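Local coordinates for protein heme oxygenase (mycobilin-producing) (Mycobacterium tuberculosis, PDB 3HX9) that probably degrades heme oxidatively to mycobilin, releasing iron, and works as a homodimer that here holds two hemes in each active site, at residues E58-F63 and L89-V94. Numbering follows the deposited sequence.
With HEM (protoporphyrin IX containing Fe), chain E.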
loop_
_atom_site.group_PDB
_atom_site.type_symbol
_atom_site.label_atom_id
_atom_site.label_comp_id
_atom_site.label_asym_id
_atom_site.label_seq_id
_atom_site.Cartn_x
_atom_site.Cartn_y
_atom_site.Cartn_z
ATOM N N GLU A 58 3.799 10.791 9.326
ATOM C CA GLU A 58 2.794 11.471 10.155
ATOM C C GLU A 58 1.960 12.519 9.443
ATOM O O GLU A 58 0.783 12.697 9.786
ATOM C CB GLU A 58 3.519 12.164 11.320
ATOM C CG GLU A 58 4.428 11.205 12.080
ATOM C CD GLU A 58 4.723 11.668 13.495
ATOM O OE1 GLU A 58 4.961 12.906 13.691
ATOM O OE2 GLU A 58 4.705 10.763 14.386
ATOM N N SER A 59 2.531 13.245 8.465
ATOM C CA SER A 59 1.820 14.262 7.736
ATOM C C SER A 59 2.406 14.431 6.354
ATOM O O SER A 59 3.561 14.031 6.122
ATOM C CB SER A 59 1.969 15.612 8.456
ATOM O OG SER A 59 3.325 16.076 8.433
ATOM N N ASP A 60 1.640 15.047 5.485
ATOM C CA ASP A 60 2.191 15.414 4.188
ATOM C C ASP A 60 3.341 16.408 4.404
ATOM O O ASP A 60 4.344 16.337 3.692
ATOM C CB ASP A 60 1.139 16.064 3.345
ATOM C CG ASP A 60 1.689 16.569 2.025
ATOM O OD1 ASP A 60 2.242 15.762 1.232
ATOM O OD2 ASP A 60 1.620 17.829 1.783
ATOM N N GLU A 61 3.236 17.300 5.399
ATOM C CA GLU A 61 4.349 18.292 5.525
ATOM C C GLU A 61 5.668 17.595 5.856
ATOM O O GLU A 61 6.756 18.036 5.383
ATOM C CB GLU A 61 4.039 19.381 6.576
ATOM C CG GLU A 61 3.282 20.556 5.997
ATOM C CD GLU A 61 2.475 21.344 7.060
ATOM O OE1 GLU A 61 3.102 21.777 8.068
ATOM O OE2 GLU A 61 1.223 21.531 6.879
ATOM N N ALA A 62 5.582 16.514 6.644
ATOM C CA ALA A 62 6.753 15.797 7.018
ATOM C C ALA A 62 7.365 15.162 5.785
ATOM O O ALA A 62 8.583 15.255 5.553
ATOM C CB ALA A 62 6.439 14.689 8.099
ATOM N N PHE A 63 6.510 14.546 4.984
ATOM C CA PHE A 63 7.000 13.962 3.733
ATOM C C PHE A 63 7.636 15.031 2.826
ATOM O O PHE A 63 8.751 14.847 2.328
ATOM C CB PHE A 63 5.896 13.256 2.992
ATOM C CG PHE A 63 6.281 12.887 1.574
ATOM C CD1 PHE A 63 7.179 11.834 1.327
ATOM C CD2 PHE A 63 5.794 13.630 0.555
ATOM C CE1 PHE A 63 7.558 11.511 0.019
ATOM C CE2 PHE A 63 6.135 13.366 -0.789
ATOM C CZ PHE A 63 7.042 12.279 -1.031
ATOM N N LEU A 89 4.642 8.774 -8.224
ATOM C CA LEU A 89 4.339 8.947 -6.760
ATOM C C LEU A 89 2.861 8.928 -6.615
ATOM O O LEU A 89 2.138 9.799 -7.228
ATOM C CB LEU A 89 4.824 10.353 -6.334
ATOM C CG LEU A 89 4.656 10.741 -4.859
ATOM C CD1 LEU A 89 5.241 9.710 -3.931
ATOM C CD2 LEU A 89 5.338 12.070 -4.685
ATOM N N LEU A 90 2.338 8.010 -5.786
ATOM C CA LEU A 90 0.945 7.883 -5.532
ATOM C C LEU A 90 0.762 8.330 -4.087
ATOM O O LEU A 90 1.449 7.807 -3.203
ATOM C CB LEU A 90 0.437 6.411 -5.692
ATOM C CG LEU A 90 1.049 5.684 -6.888
ATOM C CD1 LEU A 90 0.633 4.224 -6.899
ATOM C CD2 LEU A 90 0.695 6.382 -8.238
ATOM N N GLU A 91 -0.147 9.298 -3.869
ATOM C CA GLU A 91 -0.262 9.895 -2.531
ATOM C C GLU A 91 -1.632 9.776 -1.928
ATOM O O GLU A 91 -2.650 10.022 -2.564
ATOM C CB GLU A 91 0.093 11.397 -2.568
ATOM C CG GLU A 91 1.396 11.673 -3.361
ATOM C CD GLU A 91 1.798 13.144 -3.303
ATOM O OE1 GLU A 91 1.710 13.803 -2.231
ATOM O OE2 GLU A 91 2.276 13.628 -4.348
ATOM N N PHE A 92 -1.659 9.393 -0.646
ATOM C CA PHE A 92 -2.928 9.051 -0.056
ATOM C C PHE A 92 -2.969 9.568 1.378
ATOM O O PHE A 92 -1.943 9.797 1.978
ATOM C CB PHE A 92 -3.133 7.523 0.113
ATOM C CG PHE A 92 -3.105 6.767 -1.168
ATOM C CD1 PHE A 92 -4.307 6.471 -1.820
ATOM C CD2 PHE A 92 -1.892 6.353 -1.711
ATOM C CE1 PHE A 92 -4.288 5.720 -3.072
ATOM C CE2 PHE A 92 -1.872 5.592 -2.961
ATOM C CZ PHE A 92 -3.071 5.323 -3.610
ATOM N N GLU A 93 -4.175 9.649 1.901
ATOM C CA GLU A 93 -4.397 9.907 3.348
ATOM C C GLU A 93 -4.979 8.647 3.981
ATOM O O GLU A 93 -5.805 7.950 3.409
ATOM C CB GLU A 93 -5.347 11.096 3.560
ATOM C CG GLU A 93 -4.722 12.501 3.321
ATOM C CD GLU A 93 -5.778 13.632 3.038
ATOM O OE1 GLU A 93 -6.997 13.346 3.000
ATOM O OE2 GLU A 93 -5.357 14.807 2.814
ATOM N N VAL A 94 -4.554 8.307 5.186
ATOM C CA VAL A 94 -5.075 7.100 5.817
ATOM C C VAL A 94 -6.441 7.417 6.480
ATOM O O VAL A 94 -6.560 8.332 7.324
ATOM C CB VAL A 94 -4.091 6.568 6.879
ATOM C CG1 VAL A 94 -4.665 5.334 7.548
ATOM C CG2 VAL A 94 -2.761 6.248 6.272
HETATM C CHA HEM E . 15.096 5.539 -6.973
HETATM C CHB HEM E . 15.559 4.056 -2.362
HETATM C CHC HEM E . 11.449 6.420 -1.247
HETATM C CHD HEM E . 11.558 8.554 -5.603
HETATM C C1A HEM E . 15.511 4.894 -5.827
HETATM C C2A HEM E . 16.582 3.925 -5.798
HETATM C C3A HEM E . 16.723 3.533 -4.532
HETATM C C4A HEM E . 15.740 4.186 -3.740
HETATM C CMA HEM E . 17.687 2.486 -3.961
HETATM C CAA HEM E . 17.397 3.476 -7.044
HETATM C CBA HEM E . 16.637 2.341 -7.750
HETATM C CGA HEM E . 17.328 1.741 -8.965
HETATM O O1A HEM E . 16.758 1.835 -10.035
HETATM O O2A HEM E . 18.424 1.179 -8.866
HETATM C C1B HEM E . 14.473 4.565 -1.699
HETATM C C2B HEM E . 14.167 4.268 -0.310
HETATM C C3B HEM E . 13.015 4.917 0.002
HETATM C C4B HEM E . 12.554 5.625 -1.185
HETATM C CMB HEM E . 14.999 3.401 0.649
HETATM C CAB HEM E . 12.326 4.814 1.361
HETATM C CBB HEM E . 11.556 5.770 1.869
HETATM C C1C HEM E . 11.140 7.212 -2.324
HETATM C C2C HEM E . 9.973 8.050 -2.426
HETATM C C3C HEM E . 10.044 8.577 -3.660
HETATM C C4C HEM E . 11.214 8.139 -4.332
HETATM C CMC HEM E . 8.804 8.178 -1.427
HETATM C CAC HEM E . 9.039 9.534 -4.278
HETATM C CBC HEM E . 8.858 10.692 -3.634
HETATM C C1D HEM E . 12.500 7.939 -6.381
HETATM C C2D HEM E . 12.680 8.231 -7.771
HETATM C C3D HEM E . 13.784 7.285 -8.210
HETATM C C4D HEM E . 14.135 6.505 -7.034
HETATM C CMD HEM E . 11.887 9.307 -8.569
HETATM C CAD HEM E . 14.365 7.168 -9.625
HETATM C CBD HEM E . 13.478 6.116 -10.316
HETATM C CGD HEM E . 13.827 6.087 -11.813
HETATM O O1D HEM E . 14.914 6.538 -12.182
HETATM O O2D HEM E . 13.013 5.727 -12.691
HETATM N NA HEM E . 14.988 5.036 -4.533
HETATM N NB HEM E . 13.501 5.389 -2.184
HETATM N NC HEM E . 11.908 7.298 -3.487
HETATM N ND HEM E . 13.323 6.893 -6.006
HETATM FE FE HEM E . 13.247 5.913 -4.188
#
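One wall of the heme pocket in this dimeric alpha+beta-barrel protein forms where the first turn of helix 60-68 sits over strand 87-99, and Phe63 meets Leu89 there. The two side chains come from opposite directions, one from the helix toward the strand and one from the strand toward the helix, and Phe63 CZ lies 4.0 Å from Leu89 CD2. A vinyl arm of one of the two bound hemes completes the apolar cluster. Its terminal carbon CBC meets the rim of the Phe63 ring within the plane of that ring, 3.5 Å from CZ, and also packs 3.8 Å from Leu89 CD1. With chi1 at 168°, Phe63 swings CG anti to its own nitrogen, which carries the ring from the helix to the porphyrin rim. The ring methyl CMC adds a contact 3.8 Å from Phe63 CE1. The second heme lies about 5 Å from the Phe63 side chain, nearest atoms.

Further along the strand the character changes. Glu91 reaches toward the helix with its chain extended beyond CG, and its OE1 stops 4.0 Å from Asp60 OD1, the carboxylate planes 27° apart. No hydrogen bond joins these like charges. Asp60 OD1 instead accepts from Gln64 one turn on, and Lys5, touched by Glu91 and in a long, weak ion pair with Asp60, probably eases the repulsion. Ser59 is the N-cap of the helix; its OG accepts the N-H of Ala62, with OG to Ala62 N 2.9 Å.

Trp57 meets the Phe63 ring edge-to-face, and Trp66, the predicted transition-state stabilizer, lies close by on the same helix. Strand 87-99 runs antiparallel to strand 3-9, while Glu91 to Val94 pair with a strand of the second subunit, so the sheet runs on into that subunit.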